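PDB 6K8H: aminotransferase class-III from Sphaerobacter thermophilus DSM 20745, which belongs to the class-III aminotransferases, enzymes of the pyridoxal-phosphate-dependent transferase fold, and is also known as an omega-transaminase. Local coordinates for residues B[196-208]-B[231-244]. Sequence-based numbering, arbitrary orientation.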
ATOM      1  N   VAL B 196      22.938   5.085   8.713  1.00  7.66           N
ATOM      2  CA  VAL B 196      22.894   5.926   7.513  1.00  7.65           C
ATOM      3  C   VAL B 196      24.291   6.001   6.903  1.00  7.88           C
ATOM      4  O   VAL B 196      25.229   6.510   7.528  1.00  8.44           O
ATOM      5  CB  VAL B 196      22.356   7.332   7.826  1.00 10.46           C
ATOM      6  CG1 VAL B 196      22.163   8.106   6.534  1.00  6.58           C
ATOM      7  CG2 VAL B 196      21.020   7.248   8.583  1.00  9.86           C
ATOM      8  N   LEU B 197      24.425   5.507   5.668  1.00  9.26           N
ATOM      9  CA  LEU B 197      25.650   5.341   4.905  1.00  9.75           C
ATOM     10  C   LEU B 197      25.801   6.445   3.868  1.00  8.94           C
ATOM     11  O   LEU B 197      24.820   7.066   3.449  1.00 10.29           O
ATOM     12  CB  LEU B 197      25.667   3.979   4.197  1.00  7.07           C
ATOM     13  CG  LEU B 197      25.274   2.746   5.020  1.00  8.42           C
ATOM     14  CD1 LEU B 197      25.032   1.562   4.107  1.00 11.01           C
ATOM     15  CD2 LEU B 197      26.351   2.430   6.030  1.00  9.83           C
ATOM     16  N   PRO B 198      27.036   6.725   3.437  1.00  9.15           N
ATOM     17  CA  PRO B 198      27.249   7.718   2.368  1.00  7.76           C
ATOM     18  C   PRO B 198      27.243   7.118   0.964  1.00 10.77           C
ATOM     19  O   PRO B 198      28.106   6.287   0.638  1.00  9.52           O
ATOM     20  CB  PRO B 198      28.623   8.308   2.713  1.00 13.12           C
ATOM     21  CG  PRO B 198      29.347   7.189   3.440  1.00 11.63           C
ATOM     22  CD  PRO B 198      28.286   6.331   4.111  1.00 10.27           C
ATOM     23  N   PHE B 199      26.292   7.538   0.117  1.00  6.43           N
ATOM     24  CA  PHE B 199      26.185   6.959  -1.222  1.00 10.34           C
ATOM     25  C   PHE B 199      27.451   7.258  -2.026  1.00 11.66           C
ATOM     26  O   PHE B 199      27.990   8.366  -1.976  1.00 10.40           O
ATOM     27  CB  PHE B 199      24.936   7.502  -1.934  1.00  7.57           C
ATOM     28  CG  PHE B 199      24.543   6.740  -3.184  1.00 10.20           C
ATOM     29  CD1 PHE B 199      23.829   5.548  -3.101  1.00 10.57           C
ATOM     30  CD2 PHE B 199      24.887   7.218  -4.441  1.00  8.20           C
ATOM     31  CE1 PHE B 199      23.445   4.852  -4.246  1.00  7.95           C
ATOM     32  CE2 PHE B 199      24.514   6.517  -5.586  1.00 10.57           C
ATOM     33  CZ  PHE B 199      23.794   5.330  -5.483  1.00  9.49           C
ATOM     34  N   ASN B 200      27.962   6.237  -2.725  1.00 11.64           N
ATOM     35  CA  ASN B 200      29.142   6.368  -3.599  1.00 13.72           C
ATOM     36  C   ASN B 200      30.407   6.764  -2.834  1.00 16.18           C
ATOM     37  O   ASN B 200      31.328   7.371  -3.392  1.00 15.49           O
ATOM     38  CB  ASN B 200      28.898   7.362  -4.742  1.00  9.64           C
ATOM     39  CG  ASN B 200      28.491   6.677  -6.026  1.00 12.96           C
ATOM     40  OD1 ASN B 200      28.890   5.543  -6.287  1.00 11.85           O
ATOM     41  ND2 ASN B 200      27.688   7.360  -6.838  1.00 10.65           N
ATOM     42  N   ASP B 201      30.470   6.433  -1.548  1.00 13.97           N
ATOM     43  CA  ASP B 201      31.659   6.646  -0.729  1.00 15.72           C
ATOM     44  C   ASP B 201      31.930   5.286  -0.083  1.00 15.54           C
ATOM     45  O   ASP B 201      31.398   4.970   0.988  1.00 11.97           O
ATOM     46  CB  ASP B 201      31.408   7.783   0.275  1.00 15.83           C
ATOM     47  CG  ASP B 201      32.467   7.877   1.366  1.00 18.61           C
ATOM     48  OD1 ASP B 201      33.418   7.065   1.396  1.00 20.71           O
ATOM     49  OD2 ASP B 201      32.325   8.787   2.210  1.00 21.11           O
ATOM     50  N   ILE B 202      32.740   4.464  -0.755  1.00 15.76           N
ATOM     51  CA  ILE B 202      32.855   3.075  -0.319  1.00 13.67           C
ATOM     52  C   ILE B 202      33.617   2.982   0.997  1.00 12.57           C
ATOM     53  O   ILE B 202      33.345   2.098   1.813  1.00 11.25           O
ATOM     54  CB  ILE B 202      33.488   2.199  -1.421  1.00 16.67           C
ATOM     55  CG1 ILE B 202      33.409   0.707  -1.047  1.00 15.00           C
ATOM     56  CG2 ILE B 202      34.929   2.600  -1.679  1.00 13.19           C
ATOM     57  CD1 ILE B 202      32.014   0.229  -0.667  1.00 12.97           C
ATOM     58  N   ASP B 203      34.557   3.893   1.248  1.00 17.24           N
ATOM     59  CA  ASP B 203      35.330   3.835   2.489  1.00 20.65           C
ATOM     60  C   ASP B 203      34.440   4.009   3.719  1.00 18.16           C
ATOM     61  O   ASP B 203      34.470   3.185   4.646  1.00 18.80           O
ATOM     62  CB  ASP B 203      36.430   4.894   2.460  1.00 23.19           C
ATOM     63  CG  ASP B 203      37.251   4.909   3.729  1.00 34.80           C
ATOM     64  OD1 ASP B 203      38.029   3.957   3.944  1.00 42.09           O
ATOM     65  OD2 ASP B 203      37.113   5.884   4.506  1.00 41.74           O
ATOM     66  N   GLY B 204      33.669   5.097   3.758  1.00 20.38           N
ATOM     67  CA  GLY B 204      32.770   5.312   4.879  1.00 18.12           C
ATOM     68  C   GLY B 204      31.701   4.240   4.979  1.00 14.27           C
ATOM     69  O   GLY B 204      31.354   3.790   6.076  1.00 13.01           O
ATOM     70  N   THR B 205      31.173   3.809   3.829  1.00 13.17           N
ATOM     71  CA  THR B 205      30.179   2.741   3.800  1.00 13.16           C
ATOM     72  C   THR B 205      30.723   1.469   4.446  1.00 13.10           C
ATOM     73  O   THR B 205      30.066   0.854   5.298  1.00 11.17           O
ATOM     74  CB  THR B 205      29.755   2.476   2.348  1.00 12.93           C
ATOM     75  OG1 THR B 205      28.974   3.578   1.863  1.00 12.72           O
ATOM     76  CG2 THR B 205      28.957   1.195   2.222  1.00 11.45           C
ATOM     77  N   GLU B 206      31.943   1.072   4.065  1.00 12.06           N
ATOM     78  CA  GLU B 206      32.544  -0.134   4.623  1.00 15.98           C
ATOM     79  C   GLU B 206      32.813   0.020   6.111  1.00 14.30           C
ATOM     80  O   GLU B 206      32.542  -0.902   6.889  1.00 13.92           O
ATOM     81  CB  GLU B 206      33.833  -0.476   3.871  1.00 17.93           C
ATOM     82  CG  GLU B 206      33.590  -1.095   2.503  1.00 18.82           C
ATOM     83  CD  GLU B 206      34.858  -1.632   1.858  1.00 25.74           C
ATOM     84  OE1 GLU B 206      35.961  -1.147   2.204  1.00 24.64           O
ATOM     85  OE2 GLU B 206      34.747  -2.545   1.009  1.00 26.95           O
ATOM     86  N   ARG B 207      33.333   1.177   6.533  1.00 14.58           N
ATOM     87  CA  ARG B 207      33.634   1.349   7.952  1.00 16.27           C
ATOM     88  C   ARG B 207      32.363   1.260   8.798  1.00 16.09           C
ATOM     89  O   ARG B 207      32.363   0.641   9.873  1.00 13.44           O
ATOM     90  CB  ARG B 207      34.347   2.683   8.184  1.00 19.93           C
ATOM     91  CG  ARG B 207      35.797   2.752   7.680  1.00 23.13           C
ATOM     92  CD  ARG B 207      36.426   4.115   8.020  1.00 25.62           C
ATOM     93  NE  ARG B 207      36.075   5.141   7.035  1.00 37.22           N
ATOM     94  CZ  ARG B 207      35.817   6.421   7.318  1.00 40.93           C
ATOM     95  NH1 ARG B 207      35.858   6.848   8.578  1.00 27.25           N
ATOM     96  NH2 ARG B 207      35.509   7.275   6.336  1.00 33.71           N
ATOM     97  N   LEU B 208      31.263   1.850   8.315  1.00 13.46           N
ATOM     98  CA  LEU B 208      30.009   1.789   9.062  1.00  9.87           C
ATOM     99  C   LEU B 208      29.424   0.378   9.089  1.00 14.23           C
ATOM    100  O   LEU B 208      28.927  -0.069  10.130  1.00 14.02           O
ATOM    101  CB  LEU B 208      29.008   2.782   8.478  1.00 12.40           C
ATOM    102  CG  LEU B 208      29.226   4.215   8.959  1.00 13.53           C
ATOM    103  CD1 LEU B 208      28.489   5.195   8.051  1.00 11.47           C
ATOM    104  CD2 LEU B 208      28.763   4.371  10.399  1.00 16.00           C
ATOM    105  N   TYR B 231      22.512  10.022 -10.419  1.00  7.91           N
ATOM    106  CA  TYR B 231      23.851   9.558 -10.735  1.00 12.21           C
ATOM    107  C   TYR B 231      24.028   8.183 -10.110  1.00 12.76           C
ATOM    108  O   TYR B 231      23.897   8.049  -8.885  1.00  9.72           O
ATOM    109  CB  TYR B 231      24.910  10.532 -10.221  1.00 12.15           C
ATOM    110  CG  TYR B 231      26.313  10.100 -10.535  1.00 12.44           C
ATOM    111  CD1 TYR B 231      26.846  10.269 -11.805  1.00 17.42           C
ATOM    112  CD2 TYR B 231      27.100   9.500  -9.565  1.00 15.50           C
ATOM    113  CE1 TYR B 231      28.138   9.862 -12.090  1.00 21.81           C
ATOM    114  CE2 TYR B 231      28.378   9.095  -9.837  1.00 13.43           C
ATOM    115  CZ  TYR B 231      28.895   9.275 -11.098  1.00 17.50           C
ATOM    116  OH  TYR B 231      30.181   8.861 -11.351  1.00 17.77           O
ATOM    117  N   PRO B 232      24.313   7.152 -10.903  1.00 12.72           N
ATOM    118  CA  PRO B 232      24.237   5.776 -10.400  1.00 10.95           C
ATOM    119  C   PRO B 232      25.353   5.428  -9.428  1.00 11.93           C
ATOM    120  O   PRO B 232      26.411   6.062  -9.381  1.00 12.96           O
ATOM    121  CB  PRO B 232      24.345   4.923 -11.670  1.00 14.86           C
ATOM    122  CG  PRO B 232      24.107   5.862 -12.817  1.00 13.26           C
ATOM    123  CD  PRO B 232      24.531   7.211 -12.358  1.00 13.52           C
ATOM    124  N   ALA B 233      25.078   4.400  -8.620  1.00 12.38           N
ATOM    125  CA  ALA B 233      26.127   3.756  -7.841  1.00 10.83           C
ATOM    126  C   ALA B 233      27.251   3.319  -8.773  1.00 14.64           C
ATOM    127  O   ALA B 233      27.010   2.668  -9.799  1.00  9.70           O
ATOM    128  CB  ALA B 233      25.552   2.551  -7.081  1.00  9.35           C
ATOM    129  N   GLU B 234      28.487   3.716  -8.430  1.00 12.88           N
ATOM    130  CA  GLU B 234      29.619   3.404  -9.288  1.00 13.14           C
ATOM    131  C   GLU B 234      30.002   1.928  -9.141  1.00 16.01           C
ATOM    132  O   GLU B 234      29.811   1.334  -8.074  1.00 13.63           O
ATOM    133  CB  GLU B 234      30.799   4.324  -8.960  1.00 13.94           C
ATOM    134  CG  GLU B 234      30.526   5.774  -9.386  1.00 19.23           C
ATOM    135  CD  GLU B 234      31.606   6.777  -8.969  1.00 24.17           C
ATOM    136  OE1 GLU B 234      32.348   6.515  -7.994  1.00 31.78           O
ATOM    137  OE2 GLU B 234      31.695   7.849  -9.620  1.00 21.31           O
ATOM    138  N   PRO B 235      30.525   1.314 -10.209  1.00 19.72           N
ATOM    139  CA  PRO B 235      30.682  -0.157 -10.204  1.00 19.50           C
ATOM    140  C   PRO B 235      31.564  -0.690  -9.086  1.00 17.48           C
ATOM    141  O   PRO B 235      31.173  -1.668  -8.423  1.00 18.59           O
ATOM    142  CB  PRO B 235      31.273  -0.448 -11.593  1.00 23.96           C
ATOM    143  CG  PRO B 235      30.796   0.696 -12.454  1.00 24.92           C
ATOM    144  CD  PRO B 235      30.761   1.901 -11.545  1.00 20.50           C
ATOM    145  N   ALA B 236      32.721  -0.069  -8.827  1.00 17.66           N
ATOM    146  CA  ALA B 236      33.588  -0.544  -7.748  1.00 22.72           C
ATOM    147  C   ALA B 236      32.894  -0.454  -6.390  1.00 18.94           C
ATOM    148  O   ALA B 236      32.998  -1.375  -5.565  1.00 17.95           O
ATOM    149  CB  ALA B 236      34.892   0.256  -7.731  1.00 23.03           C
ATOM    150  N   PHE B 237      32.186   0.655  -6.146  1.00 14.97           N
ATOM    151  CA  PHE B 237      31.438   0.841  -4.905  1.00 16.41           C
ATOM    152  C   PHE B 237      30.409  -0.268  -4.712  1.00 11.87           C
ATOM    153  O   PHE B 237      30.327  -0.877  -3.642  1.00 14.20           O
ATOM    154  CB  PHE B 237      30.768   2.220  -4.931  1.00 12.14           C
ATOM    155  CG  PHE B 237      29.657   2.396  -3.922  1.00 12.93           C
ATOM    156  CD1 PHE B 237      29.938   2.760  -2.620  1.00 14.71           C
ATOM    157  CD2 PHE B 237      28.336   2.229  -4.289  1.00 13.33           C
ATOM    158  CE1 PHE B 237      28.925   2.942  -1.701  1.00 11.93           C
ATOM    159  CE2 PHE B 237      27.310   2.410  -3.365  1.00 13.23           C
ATOM    160  CZ  PHE B 237      27.612   2.762  -2.071  1.00 11.25           C
ATOM    161  N   LEU B 238      29.628  -0.559  -5.755  1.00 12.74           N
ATOM    162  CA  LEU B 238      28.545  -1.528  -5.630  1.00 13.72           C
ATOM    163  C   LEU B 238      29.089  -2.950  -5.508  1.00 18.00           C
ATOM    164  O   LEU B 238      28.524  -3.783  -4.787  1.00 13.79           O
ATOM    165  CB  LEU B 238      27.595  -1.386  -6.824  1.00 13.22           C
ATOM    166  CG  LEU B 238      26.164  -1.938  -6.716  1.00 22.71           C
ATOM    167  CD1 LEU B 238      25.336  -1.182  -5.672  1.00 12.99           C
ATOM    168  CD2 LEU B 238      25.473  -1.897  -8.087  1.00 14.83           C
ATOM    169  N   GLN B 239      30.202  -3.241  -6.188  1.00 15.70           N
ATOM    170  CA  GLN B 239      30.816  -4.562  -6.070  1.00 17.43           C
ATOM    171  C   GLN B 239      31.370  -4.786  -4.671  1.00 14.82           C
ATOM    172  O   GLN B 239      31.193  -5.863  -4.088  1.00 13.23           O
ATOM    173  CB  GLN B 239      31.923  -4.731  -7.119  1.00 20.63           C
ATOM    174  CG  GLN B 239      31.423  -4.796  -8.576  1.00 21.42           C
ATOM    175  CD  GLN B 239      32.506  -4.443  -9.599  1.00 34.63           C
ATOM    176  OE1 GLN B 239      33.708  -4.566  -9.325  1.00 36.98           O
ATOM    177  NE2 GLN B 239      32.082  -3.994 -10.786  1.00 32.99           N
ATOM    178  N   ARG B 240      32.022  -3.772  -4.099  1.00 15.61           N
ATOM    179  CA  ARG B 240      32.532  -3.931  -2.742  1.00 12.75           C
ATOM    180  C   ARG B 240      31.406  -4.001  -1.717  1.00 13.56           C
ATOM    181  O   ARG B 240      31.526  -4.721  -0.714  1.00 12.79           O
ATOM    182  CB  ARG B 240      33.500  -2.798  -2.426  1.00 16.86           C
ATOM    183  CG  ARG B 240      34.817  -2.957  -3.183  1.00 25.02           C
ATOM    184  CD  ARG B 240      35.704  -1.735  -3.048  1.00 30.24           C
ATOM    185  NE  ARG B 240      35.948  -1.380  -1.650  1.00 26.70           N
ATOM    186  CZ  ARG B 240      36.886  -0.528  -1.255  1.00 28.36           C
ATOM    187  NH1 ARG B 240      37.677   0.053  -2.154  1.00 27.12           N
ATOM    188  NH2 ARG B 240      37.027  -0.250   0.034  1.00 26.16           N
ATOM    189  N   LEU B 241      30.311  -3.268  -1.950  1.00 14.12           N
ATOM    190  CA  LEU B 241      29.140  -3.397  -1.089  1.00 10.87           C
ATOM    191  C   LEU B 241      28.589  -4.816  -1.138  1.00 12.17           C
ATOM    192  O   LEU B 241      28.237  -5.393  -0.094  1.00 13.75           O
ATOM    193  CB  LEU B 241      28.059  -2.383  -1.501  1.00  9.86           C
ATOM    194  CG  LEU B 241      26.744  -2.416  -0.697  1.00  9.70           C
ATOM    195  CD1 LEU B 241      26.999  -2.126   0.775  1.00  8.83           C
ATOM    196  CD2 LEU B 241      25.703  -1.438  -1.271  1.00  9.06           C
ATOM    197  N   ARG B 242      28.509  -5.398  -2.345  1.00 10.48           N
ATOM    198  CA  ARG B 242      28.053  -6.783  -2.453  1.00 11.66           C
ATOM    199  C   ARG B 242      28.983  -7.725  -1.689  1.00 13.47           C
ATOM    200  O   ARG B 242      28.519  -8.625  -0.970  1.00  7.83           O
ATOM    201  CB  ARG B 242      27.934  -7.189  -3.926  1.00 12.76           C
ATOM    202  CG  ARG B 242      27.710  -8.691  -4.167  1.00 16.26           C
ATOM    203  CD  ARG B 242      26.275  -9.132  -3.825  1.00 12.66           C
ATOM    204  NE  ARG B 242      26.072  -9.272  -2.383  1.00 11.89           N
ATOM    205  CZ  ARG B 242      24.968  -9.749  -1.814  1.00 10.51           C
ATOM    206  NH1 ARG B 242      23.940 -10.141  -2.558  1.00 10.92           N
ATOM    207  NH2 ARG B 242      24.892  -9.827  -0.492  1.00 11.61           N
ATOM    208  N   GLU B 243      30.301  -7.511  -1.801  1.00 11.26           N
ATOM    209  CA  GLU B 243      31.244  -8.409  -1.127  1.00 12.34           C
ATOM    210  C   GLU B 243      31.110  -8.321   0.389  1.00 11.24           C
ATOM    211  O   GLU B 243      31.073  -9.346   1.082  1.00 10.02           O
ATOM    212  CB  GLU B 243      32.686  -8.103  -1.547  1.00 14.61           C
ATOM    213  CG  GLU B 243      32.994  -8.415  -2.997  1.00 18.95           C
ATOM    214  CD  GLU B 243      33.515  -9.827  -3.200  1.00 32.53           C
ATOM    215  OE1 GLU B 243      32.940 -10.771  -2.611  1.00 30.84           O
ATOM    216  OE2 GLU B 243      34.513  -9.998  -3.945  1.00 40.10           O
ATOM    217  N   ILE B 244      31.022  -7.104   0.927  1.00 10.23           N
ATOM    218  CA  ILE B 244      31.039  -6.987   2.384  1.00 11.36           C
ATOM    219  C   ILE B 244      29.723  -7.471   2.979  1.00 10.23           C
ATOM    220  O   ILE B 244      29.719  -8.098   4.047  1.00 11.03           O
ATOM    221  CB  ILE B 244      31.378  -5.549   2.835  1.00 10.85           C
ATOM    222  CG1 ILE B 244      31.550  -5.497   4.359  1.00 17.14           C
ATOM    223  CG2 ILE B 244      30.315  -4.551   2.390  1.00 11.59           C
ATOM    224  CD1 ILE B 244      32.129  -4.198   4.875  1.00 15.81           C
TER
HETATM  225  O   HOH W   1      31.728   5.616  -5.770  1.00 20.10           O
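Phe237 meets Phe199, Asn200 and Ile202 where two neighbouring helices pack side by side on the large mixed sheet of the aminotransferase fold, which illustrates how near-parallel helices of an alpha/beta domain pack: helix segments 202-208 and 235-244 run 10° from parallel, their axes 10.3 Å apart at closest approach. Among apolar contacts, the Phe237 ring turns its edge toward the face of Phe199 in a tilted edge-to-face pair, centroids 5.8 Å apart, while Asn200 CA lies over a Phe237 face as a CH-pi contact. Ile202 CB touches Phe237 CD1 at 3.8 Å, and Ile221 of strand 216-221 packs against both aromatic side chains from the sheet. Polar bonds tie the loops ahead of the helices. The Asn200 amide both accepts and donates: OD1 receives Glu234 N on a lone pair in the carbonyl plane (2.8 Å), and ND2 gives a nearly straight bond to Pro232 O (3.1 Å, 170°). Farther along, a salt bridge joins the helices. With its chain bent at chi3 (55°), Arg240 lays one guanidinium face against CG2 of Ile202 and grips Glu206 side-on, NH2 to OE1 at 2.6 Å and NE to OE2 at 3.1 Å, both oxygens being met from above the carboxylate plane.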